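Side-chain contacts in chloramphenicol acetyltransferase (Bacteroides thetaiotaomicron, PDB 2I9D), which probably transfers an acetyl group from acetyl-CoA to a hydroxyl of chloramphenicol, the reaction by which enzymes of this family inactivate the antibiotic: residues A[14-17]-A[18-22]; A[59-62]-A[63-67]; A[195-198]-A[199-203]. All coordinates share one frame; numbering follows the deposited sequence.

Contact 1: A[14-17]-A[18-22]; sequences ERKE and NFNFF
Arg15, at the N-cap position, starts the ladder of i to i+4 backbone bonds in helix 16-22: Phe19 N donates to Arg15 O at 2.8 Å, nearly straight at 173°, followed by Asn20 N to Lys16 O and Phe21 N to Glu17 O. The side-chain contact belongs to the same first turn. Asn18 sets its CB over one face of the Arg15 guanidinium, 3.6 Å from Arg15 NH2 and displaced from the centre of the group. The two side chains cross at about a right angle, with guanidinium and amide planes 35° apart. A bend at chi3 (69°) carries the tip of Arg15 back across Asn18 instead of straight out from the helix. A water bridges them, donating to Asn18 OD1 at 3.1 Å and accepting a weak bond from Arg15 NH2. One turn on, Asn20 ND2 lies 3.7 Å from Lys16 CG, while its OD1 accepts from Arg23. The main polar partners of Arg15 lie in the loop that carries His197, the predicted proton acceptor: NH1 forms a salt bridge with Asp201, and NE donates to Gly198 O. Replacing Arg15 by alanine takes away the guanidinium, which is likely to leave the Asp201 carboxylate without its charged mate, Gly198 O without this donor and Asn18 CB without the flat group beneath it. Helix 16-22 thus sits against the turn that joins strand 186-196 to helix 202-216; Phe22 stacks on His197, Phe19 meets the Phe199 ring, and Asn18 packs on Phe100 of the second subunit.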
ATOM      1  N   GLU A  14       9.368 -22.278  16.196  1.00 48.12           N
ATOM      2  CA  GLU A  14      10.458 -21.321  16.010  1.00 47.79           C
ATOM      3  C   GLU A  14      10.018 -19.849  16.036  1.00 46.69           C
ATOM      4  O   GLU A  14      10.829 -18.965  16.337  1.00 46.28           O
ATOM      5  CB  GLU A  14      11.240 -21.649  14.726  1.00 47.94           C
ATOM      6  CG  GLU A  14      10.392 -21.964  13.478  1.00 48.40           C
ATOM      7  CD  GLU A  14      11.256 -22.337  12.264  1.00 49.46           C
ATOM      8  OE1 GLU A  14      12.490 -22.509  12.426  1.00 52.71           O
ATOM      9  OE2 GLU A  14      10.712 -22.468  11.146  1.00 50.45           O
ATOM     10  N   ARG A  15       8.733 -19.593  15.760  1.00 45.70           N
ATOM     11  CA  ARG A  15       8.213 -18.214  15.709  1.00 44.02           C
ATOM     12  C   ARG A  15       7.444 -17.772  16.940  1.00 44.47           C
ATOM     13  O   ARG A  15       6.793 -16.730  16.913  1.00 44.57           O
ATOM     14  CB  ARG A  15       7.363 -17.973  14.460  1.00 44.08           C
ATOM     15  CG  ARG A  15       8.119 -18.025  13.150  1.00 41.94           C
ATOM     16  CD  ARG A  15       7.202 -17.583  11.998  1.00 40.91           C
ATOM     17  NE  ARG A  15       6.882 -16.155  12.055  1.00 33.87           N
ATOM     18  CZ  ARG A  15       7.689 -15.187  11.611  1.00 33.79           C
ATOM     19  NH1 ARG A  15       8.882 -15.501  11.098  1.00 31.23           N
ATOM     20  NH2 ARG A  15       7.324 -13.901  11.694  1.00 30.54           N
ATOM     21  N   LYS A  16       7.522 -18.555  18.010  1.00 44.63           N
ATOM     22  CA  LYS A  16       7.012 -18.156  19.325  1.00 45.71           C
ATOM     23  C   LYS A  16       7.221 -16.661  19.596  1.00 45.50           C
ATOM     24  O   LYS A  16       6.267 -15.915  19.832  1.00 46.09           O
ATOM     25  CB  LYS A  16       7.696 -18.972  20.434  1.00 45.49           C
ATOM     26  CG  LYS A  16       7.319 -18.512  21.848  1.00 46.63           C
ATOM     27  CD  LYS A  16       8.270 -19.026  22.922  1.00 47.53           C
ATOM     28  CE  LYS A  16       7.715 -18.692  24.306  1.00 50.07           C
ATOM     29  NZ  LYS A  16       8.795 -18.571  25.329  1.00 51.39           N
ATOM     30  N   GLU A  17       8.474 -16.231  19.553  1.00 45.58           N
ATOM     31  CA  GLU A  17       8.841 -14.863  19.897  1.00 45.56           C
ATOM     32  C   GLU A  17       8.413 -13.817  18.843  1.00 44.25           C
ATOM     33  O   GLU A  17       8.029 -12.695  19.186  1.00 43.39           O
ATOM     34  CB  GLU A  17      10.356 -14.801  20.196  1.00 46.83           C
ATOM     35  CG  GLU A  17      10.746 -15.476  21.546  1.00 50.56           C
ATOM     36  CD  GLU A  17      10.050 -14.816  22.762  1.00 56.77           C
ATOM     37  OE1 GLU A  17      10.718 -13.991  23.440  1.00 60.12           O
ATOM     38  OE2 GLU A  17       8.840 -15.092  23.034  1.00 57.86           O
ATOM     39  N   ASN A  18       8.499 -14.200  17.571  1.00 43.18           N
ATOM     40  CA  ASN A  18       8.004 -13.389  16.465  1.00 42.59           C
ATOM     41  C   ASN A  18       6.507 -13.098  16.626  1.00 41.69           C
ATOM     42  O   ASN A  18       6.083 -11.945  16.547  1.00 41.11           O
ATOM     43  CB  ASN A  18       8.253 -14.091  15.131  1.00 42.63           C
ATOM     44  CG  ASN A  18       9.709 -14.499  14.943  1.00 43.91           C
ATOM     45  OD1 ASN A  18      10.448 -13.895  14.148  1.00 42.24           O
ATOM     46  ND2 ASN A  18      10.131 -15.536  15.675  1.00 42.80           N
ATOM     47  N   PHE A  19       5.731 -14.150  16.897  1.00 40.82           N
ATOM     48  CA  PHE A  19       4.293 -14.035  17.102  1.00 39.84           C
ATOM     49  C   PHE A  19       3.909 -13.282  18.371  1.00 39.81           C
ATOM     50  O   PHE A  19       2.970 -12.500  18.345  1.00 40.33           O
ATOM     51  CB  PHE A  19       3.600 -15.404  17.053  1.00 39.40           C
ATOM     52  CG  PHE A  19       2.092 -15.317  17.043  1.00 38.70           C
ATOM     53  CD1 PHE A  19       1.394 -15.244  15.836  1.00 37.53           C
ATOM     54  CD2 PHE A  19       1.373 -15.285  18.238  1.00 38.16           C
ATOM     55  CE1 PHE A  19       0.002 -15.152  15.814  1.00 37.12           C
ATOM     56  CE2 PHE A  19      -0.021 -15.180  18.234  1.00 39.07           C
ATOM     57  CZ  PHE A  19      -0.708 -15.115  17.008  1.00 38.58           C
ATOM     58  N   ASN A  20       4.608 -13.511  19.481  1.00 39.58           N
ATOM     59  CA  ASN A  20       4.299 -12.781  20.712  1.00 39.39           C
ATOM     60  C   ASN A  20       4.611 -11.284  20.655  1.00 38.71           C
ATOM     61  O   ASN A  20       3.930 -10.492  21.313  1.00 37.94           O
ATOM     62  CB  ASN A  20       4.919 -13.463  21.949  1.00 39.94           C
ATOM     63  CG  ASN A  20       4.252 -14.816  22.264  1.00 42.50           C
ATOM     64  OD1 ASN A  20       3.043 -14.994  22.049  1.00 42.81           O
ATOM     65  ND2 ASN A  20       5.044 -15.780  22.753  1.00 44.76           N
ATOM     66  N   PHE A  21       5.613 -10.904  19.857  1.00 38.30           N
ATOM     67  CA  PHE A  21       5.912  -9.488  19.586  1.00 38.53           C
ATOM     68  C   PHE A  21       4.688  -8.744  19.013  1.00 37.66           C
ATOM     69  O   PHE A  21       4.325  -7.669  19.498  1.00 37.25           O
ATOM     70  CB  PHE A  21       7.103  -9.384  18.630  1.00 39.26           C
ATOM     71  CG  PHE A  21       7.558  -7.968  18.351  1.00 41.42           C
ATOM     72  CD1 PHE A  21       8.372  -7.275  19.270  1.00 41.54           C
ATOM     73  CD2 PHE A  21       7.196  -7.330  17.154  1.00 41.10           C
ATOM     74  CE1 PHE A  21       8.806  -5.967  18.999  1.00 42.08           C
ATOM     75  CE2 PHE A  21       7.619  -6.018  16.876  1.00 40.88           C
ATOM     76  CZ  PHE A  21       8.431  -5.340  17.790  1.00 41.13           C
ATOM     77  N   PHE A  22       4.023  -9.344  18.023  1.00 36.95           N
ATOM     78  CA  PHE A  22       2.865  -8.692  17.367  1.00 36.76           C
ATOM     79  C   PHE A  22       1.496  -8.932  18.042  1.00 37.61           C
ATOM     80  O   PHE A  22       0.505  -8.276  17.679  1.00 37.75           O
ATOM     81  CB  PHE A  22       2.794  -9.055  15.876  1.00 35.19           C
ATOM     82  CG  PHE A  22       4.009  -8.646  15.087  1.00 32.42           C
ATOM     83  CD1 PHE A  22       4.225  -7.307  14.756  1.00 30.41           C
ATOM     84  CD2 PHE A  22       4.919  -9.602  14.650  1.00 31.42           C
ATOM     85  CE1 PHE A  22       5.323  -6.919  13.998  1.00 29.49           C
ATOM     86  CE2 PHE A  22       6.042  -9.232  13.901  1.00 31.05           C
ATOM     87  CZ  PHE A  22       6.238  -7.875  13.571  1.00 32.00           C
TER
HETATM   88  O   HOH W   1       9.140 -11.466  12.800  1.00 32.25           O

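Contact 2: A[59-62]-A[63-67]; sequences AVLR and AANEI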
ATOM      1  N   ALA A  59      -0.645 -20.656  -9.639  1.00 29.48           N
ATOM      2  CA  ALA A  59       0.714 -20.280  -9.223  1.00 29.41           C
ATOM      3  C   ALA A  59       0.719 -19.735  -7.805  1.00 29.36           C
ATOM      4  O   ALA A  59       1.555 -20.125  -6.984  1.00 29.86           O
ATOM      5  CB  ALA A  59       1.314 -19.263 -10.191  1.00 28.90           C
ATOM      6  N   VAL A  60      -0.227 -18.839  -7.521  1.00 28.79           N
ATOM      7  CA  VAL A  60      -0.318 -18.207  -6.214  1.00 27.95           C
ATOM      8  C   VAL A  60      -0.733 -19.240  -5.152  1.00 27.92           C
ATOM      9  O   VAL A  60      -0.149 -19.288  -4.057  1.00 27.10           O
ATOM     10  CB  VAL A  60      -1.299 -16.985  -6.252  1.00 28.39           C
ATOM     11  CG1 VAL A  60      -1.769 -16.583  -4.831  1.00 26.89           C
ATOM     12  CG2 VAL A  60      -0.671 -15.811  -6.966  1.00 26.94           C
ATOM     13  N   LEU A  61      -1.740 -20.056  -5.481  1.00 28.04           N
ATOM     14  CA  LEU A  61      -2.286 -21.042  -4.526  1.00 28.57           C
ATOM     15  C   LEU A  61      -1.234 -22.113  -4.172  1.00 29.53           C
ATOM     16  O   LEU A  61      -1.099 -22.513  -2.993  1.00 29.48           O
ATOM     17  CB  LEU A  61      -3.569 -21.695  -5.062  1.00 27.82           C
ATOM     18  CG  LEU A  61      -4.361 -22.602  -4.108  1.00 27.97           C
ATOM     19  CD1 LEU A  61      -4.796 -21.855  -2.850  1.00 26.15           C
ATOM     20  CD2 LEU A  61      -5.550 -23.181  -4.805  1.00 26.75           C
ATOM     21  N   ARG A  62      -0.493 -22.541  -5.195  1.00 30.49           N
ATOM     22  CA  ARG A  62       0.581 -23.509  -5.042  1.00 32.16           C
ATOM     23  C   ARG A  62       1.713 -22.984  -4.170  1.00 31.84           C
ATOM     24  O   ARG A  62       2.190 -23.704  -3.301  1.00 32.45           O
ATOM     25  CB  ARG A  62       1.114 -23.966  -6.402  1.00 33.09           C
ATOM     26  CG  ARG A  62       2.252 -25.018  -6.303  1.00 37.83           C
ATOM     27  CD  ARG A  62       2.377 -25.860  -7.569  1.00 43.27           C
ATOM     28  NE  ARG A  62       3.615 -26.640  -7.592  1.00 48.94           N
ATOM     29  CZ  ARG A  62       3.983 -27.433  -8.600  1.00 52.82           C
ATOM     30  NH1 ARG A  62       3.200 -27.559  -9.678  1.00 53.99           N
ATOM     31  NH2 ARG A  62       5.141 -28.097  -8.536  1.00 52.28           N
ATOM     32  N   ALA A  63       2.137 -21.738  -4.383  1.00 32.27           N
ATOM     33  CA  ALA A  63       3.168 -21.119  -3.529  1.00 32.33           C
ATOM     34  C   ALA A  63       2.778 -21.040  -2.044  1.00 32.54           C
ATOM     35  O   ALA A  63       3.618 -21.221  -1.156  1.00 32.82           O
ATOM     36  CB  ALA A  63       3.558 -19.743  -4.069  1.00 32.06           C
ATOM     37  N   ALA A  64       1.495 -20.790  -1.779  1.00 33.08           N
ATOM     38  CA  ALA A  64       0.981 -20.655  -0.407  1.00 33.26           C
ATOM     39  C   ALA A  64       0.960 -22.018   0.288  1.00 33.49           C
ATOM     40  O   ALA A  64       1.211 -22.140   1.497  1.00 33.33           O
ATOM     41  CB  ALA A  64      -0.412 -20.043  -0.424  1.00 32.50           C
ATOM     42  N   ASN A  65       0.639 -23.042  -0.490  1.00 33.79           N
ATOM     43  CA  ASN A  65       0.690 -24.401   0.003  1.00 34.24           C
ATOM     44  C   ASN A  65       2.121 -24.860   0.242  1.00 34.98           C
ATOM     45  O   ASN A  65       2.392 -25.499   1.273  1.00 35.29           O
ATOM     46  CB  ASN A  65      -0.055 -25.322  -0.947  1.00 34.35           C
ATOM     47  CG  ASN A  65      -1.541 -25.330  -0.670  1.00 34.18           C
ATOM     48  OD1 ASN A  65      -1.989 -25.979   0.267  1.00 33.96           O
ATOM     49  ND2 ASN A  65      -2.309 -24.592  -1.467  1.00 34.53           N
ATOM     50  N   GLU A  66       3.038 -24.469  -0.658  1.00 34.68           N
ATOM     51  CA  GLU A  66       4.425 -24.969  -0.609  1.00 35.47           C
ATOM     52  C   GLU A  66       5.346 -24.298   0.389  1.00 34.86           C
ATOM     53  O   GLU A  66       6.365 -24.877   0.740  1.00 34.43           O
ATOM     54  CB  GLU A  66       5.069 -25.043  -2.000  1.00 35.04           C
ATOM     55  CG  GLU A  66       4.484 -26.159  -2.849  1.00 36.38           C
ATOM     56  CD  GLU A  66       5.169 -26.333  -4.208  1.00 37.05           C
ATOM     57  OE1 GLU A  66       6.156 -25.618  -4.496  1.00 40.47           O
ATOM     58  OE2 GLU A  66       4.717 -27.197  -4.991  1.00 39.59           O
ATOM     59  N   ILE A  67       4.965 -23.112   0.871  1.00 34.83           N
ATOM     60  CA  ILE A  67       5.729 -22.392   1.889  1.00 34.68           C
ATOM     61  C   ILE A  67       4.913 -22.412   3.179  1.00 35.55           C
ATOM     62  O   ILE A  67       3.903 -21.712   3.278  1.00 36.72           O
ATOM     63  CB  ILE A  67       6.073 -20.931   1.435  1.00 34.51           C
ATOM     64  CG1 ILE A  67       6.830 -20.956   0.106  1.00 34.04           C
ATOM     65  CG2 ILE A  67       6.916 -20.201   2.467  1.00 33.49           C
ATOM     66  CD1 ILE A  67       6.779 -19.650  -0.671  1.00 34.12           C
TER
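Arg62 and Glu66 form an i to i+4 salt bridge on the last turns of helix 52-66, in the chloramphenicol acetyltransferase fold, where this helix packs on the mixed sheet. From CB, which lies beside Ala63 N, the Arg62 chain leaves with CG anti to the backbone N (chi1 -179°) and runs extended to NE. That course takes it past the carboxylate of Glu66: CG lies 3.5 Å from Glu66 OE2, CD a little farther from the same oxygen, and NE donates to Glu66 OE2 at 2.9 Å. Beyond NE, CZ and NH2 are each 3.7 Å from Glu66 OE2, whereas NH1 turns to the hydroxyl of Tyr58. The bond is made at the guanidinium edge, but the flat groups are far from coplanar, their planes 66° apart, and NE meets Glu66 OE2 from above the carboxylate plane. The other oxygen, OE1, pairs with Lys211 of helix 202-216, giving the carboxylate two positively charged partners, which would probably favour its ionised form. Elsewhere on the helix, Val60 and Leu61 pack on Ile147 of strand 146-151 and Met88 of strand 87-93, while Ala63 touches Phe208 of helix 202-216. Buried Asn65 lies alongside Leu61, and its OD1 accepts from Ile86 N. The amide nitrogen of Asn65 turns back on the helix: Asn65 ND2 donates to Leu61 O at 2.8 Å, and Asn65 N reaches that oxygen from the opposite face of the carbonyl plane.

Contact 3: A[195-198]-A[199-203]; sequences IHHG and FIDGH
Phe199 closes a type I beta turn, residues 196-199, by donating from its N to His196 O at 3.1 Å, from above the carbonyl plane. Its CD2 lies 3.8 Å from His196 CB, and the two rings meet obliquely, with their planes 45° apart. The turn is also braced from within, since Gly198 N donates to His196 ND1 in the plane of that ring; a CB on Gly198 would clash with the same nitrogen. Next, Ile200 adds a weak bond to His196 O and crosses Ile195 at about a right angle, Ile200 CD1 reaching Ile195 CB at 3.7 Å and Ile200 CG2 lying against Ile195 CG1. Ile200 O stands 3.0 Å from His197 ND1, on the residue predicted to be the proton acceptor. Asp201 follows at the N-cap position of helix 202-216, though its side chain makes no capping bond. Instead, Asp201 OD1 comes to the edge of the His197 ring, 3.0 Å from His197 CE1, while OD2 pairs with Arg15. The loop thus bridges strand 186-196 and helix 202-216: Ile195 and Ile200 both pack on Leu205, Phe199 rests on Ile74 of strand 72-74, and His197 touches Thr163 of the second subunit.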
ATOM      1  N   ILE A 195      -0.615  -9.899   4.905  1.00 25.06           N
ATOM      2  CA  ILE A 195      -0.360 -11.071   5.724  1.00 24.41           C
ATOM      3  C   ILE A 195      -0.226 -10.649   7.189  1.00 24.18           C
ATOM      4  O   ILE A 195      -0.176  -9.457   7.475  1.00 24.13           O
ATOM      5  CB  ILE A 195       0.866 -11.960   5.184  1.00 24.60           C
ATOM      6  CG1 ILE A 195       2.143 -11.128   4.905  1.00 23.50           C
ATOM      7  CG2 ILE A 195       0.445 -12.735   3.900  1.00 23.42           C
ATOM      8  CD1 ILE A 195       2.763 -10.423   6.118  1.00 19.37           C
ATOM      9  N   HIS A 196      -0.222 -11.617   8.105  1.00 23.91           N
ATOM     10  CA  HIS A 196       0.001 -11.318   9.520  1.00 24.57           C
ATOM     11  C   HIS A 196       1.508 -11.413   9.760  1.00 25.17           C
ATOM     12  O   HIS A 196       2.095 -12.445   9.490  1.00 24.76           O
ATOM     13  CB  HIS A 196      -0.738 -12.346  10.388  1.00 24.19           C
ATOM     14  CG  HIS A 196      -0.833 -11.969  11.826  1.00 23.96           C
ATOM     15  ND1 HIS A 196       0.265 -11.908  12.654  1.00 22.76           N
ATOM     16  CD2 HIS A 196      -1.906 -11.672  12.599  1.00 23.63           C
ATOM     17  CE1 HIS A 196      -0.116 -11.548  13.864  1.00 21.51           C
ATOM     18  NE2 HIS A 196      -1.432 -11.426  13.863  1.00 24.93           N
ATOM     19  N   HIS A 197       2.129 -10.348  10.251  1.00 25.99           N
ATOM     20  CA  HIS A 197       3.580 -10.336  10.443  1.00 28.03           C
ATOM     21  C   HIS A 197       4.067 -11.365  11.503  1.00 29.38           C
ATOM     22  O   HIS A 197       5.261 -11.729  11.524  1.00 29.96           O
ATOM     23  CB  HIS A 197       4.055  -8.925  10.827  1.00 27.70           C
ATOM     24  CG  HIS A 197       5.482  -8.634  10.465  1.00 29.58           C
ATOM     25  ND1 HIS A 197       6.453  -9.614  10.387  1.00 29.56           N
ATOM     26  CD2 HIS A 197       6.109  -7.462  10.193  1.00 27.62           C
ATOM     27  CE1 HIS A 197       7.606  -9.056  10.060  1.00 30.49           C
ATOM     28  NE2 HIS A 197       7.423  -7.755   9.929  1.00 29.44           N
ATOM     29  N   GLY A 198       3.165 -11.797  12.394  1.00 29.53           N
ATOM     30  CA  GLY A 198       3.465 -12.856  13.363  1.00 29.76           C
ATOM     31  C   GLY A 198       3.873 -14.165  12.707  1.00 29.79           C
ATOM     32  O   GLY A 198       4.643 -14.936  13.282  1.00 29.84           O
ATOM     33  N   PHE A 199       3.389 -14.392  11.485  1.00 29.83           N
ATOM     34  CA  PHE A 199       3.620 -15.638  10.750  1.00 29.46           C
ATOM     35  C   PHE A 199       4.634 -15.536   9.624  1.00 29.36           C
ATOM     36  O   PHE A 199       5.206 -16.545   9.208  1.00 28.97           O
ATOM     37  CB  PHE A 199       2.309 -16.172  10.138  1.00 29.15           C
ATOM     38  CG  PHE A 199       1.228 -16.479  11.138  1.00 28.50           C
ATOM     39  CD1 PHE A 199       1.492 -17.248  12.267  1.00 27.94           C
ATOM     40  CD2 PHE A 199      -0.086 -16.043  10.919  1.00 28.32           C
ATOM     41  CE1 PHE A 199       0.482 -17.555  13.182  1.00 27.30           C
ATOM     42  CE2 PHE A 199      -1.108 -16.336  11.832  1.00 27.84           C
ATOM     43  CZ  PHE A 199      -0.829 -17.096  12.962  1.00 28.56           C
ATOM     44  N   ILE A 200       4.811 -14.332   9.089  1.00 30.02           N
ATOM     45  CA  ILE A 200       5.522 -14.137   7.828  1.00 30.04           C
ATOM     46  C   ILE A 200       6.423 -12.912   7.943  1.00 31.18           C
ATOM     47  O   ILE A 200       5.961 -11.844   8.371  1.00 31.29           O
ATOM     48  CB  ILE A 200       4.519 -13.991   6.633  1.00 30.18           C
ATOM     49  CG1 ILE A 200       3.893 -15.343   6.300  1.00 29.12           C
ATOM     50  CG2 ILE A 200       5.177 -13.351   5.342  1.00 27.90           C
ATOM     51  CD1 ILE A 200       2.450 -15.236   5.829  1.00 30.70           C
ATOM     52  N   ASP A 201       7.703 -13.086   7.581  1.00 31.08           N
ATOM     53  CA  ASP A 201       8.647 -11.974   7.460  1.00 31.97           C
ATOM     54  C   ASP A 201       9.022 -11.741   6.003  1.00 32.15           C
ATOM     55  O   ASP A 201       8.638 -12.525   5.119  1.00 32.40           O
ATOM     56  CB  ASP A 201       9.938 -12.256   8.232  1.00 32.39           C
ATOM     57  CG  ASP A 201       9.703 -12.495   9.719  1.00 33.79           C
ATOM     58  OD1 ASP A 201       8.916 -11.750  10.361  1.00 33.37           O
ATOM     59  OD2 ASP A 201      10.333 -13.438  10.239  1.00 34.01           O
ATOM     60  N   GLY A 202       9.808 -10.682   5.769  1.00 32.33           N
ATOM     61  CA  GLY A 202      10.307 -10.347   4.439  1.00 32.11           C
ATOM     62  C   GLY A 202      10.845 -11.551   3.700  1.00 32.78           C
ATOM     63  O   GLY A 202      10.601 -11.725   2.493  1.00 33.43           O
ATOM     64  N   HIS A 203      11.546 -12.401   4.444  1.00 33.54           N
ATOM     65  CA  HIS A 203      12.209 -13.588   3.912  1.00 34.34           C
ATOM     66  C   HIS A 203      11.226 -14.579   3.276  1.00 33.51           C
ATOM     67  O   HIS A 203      11.503 -15.163   2.219  1.00 33.86           O
ATOM     68  CB  HIS A 203      13.056 -14.253   5.022  1.00 35.20           C
ATOM     69  CG  HIS A 203      13.473 -15.661   4.717  1.00 37.10           C
ATOM     70  ND1 HIS A 203      14.568 -15.960   3.935  1.00 39.59           N
ATOM     71  CD2 HIS A 203      12.950 -16.851   5.108  1.00 39.91           C
ATOM     72  CE1 HIS A 203      14.698 -17.276   3.846  1.00 41.50           C
ATOM     73  NE2 HIS A 203      13.720 -17.840   4.538  1.00 41.57           N
TER

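In the fold
Along the chain the contacts come in series: contact 1 on helix 16-22, contact 2 near the end of helix 52-66, contact 3 between strand 186-196 and helix 202-216. Contacts 1 and 3 touch, their centres about 10 Å apart, and both reach the second subunit, consistent with an active site near a subunit interface, as in other chloramphenicol acetyltransferases. Contact 2 lies nearer the centre of the chain, about 23 Å from contact 1 and about 15 Å from contact 3 between centres, and touches neither. Helix 202-216 relates it to contact 3: that helix starts in contact 3 and packs farther along against contact 2.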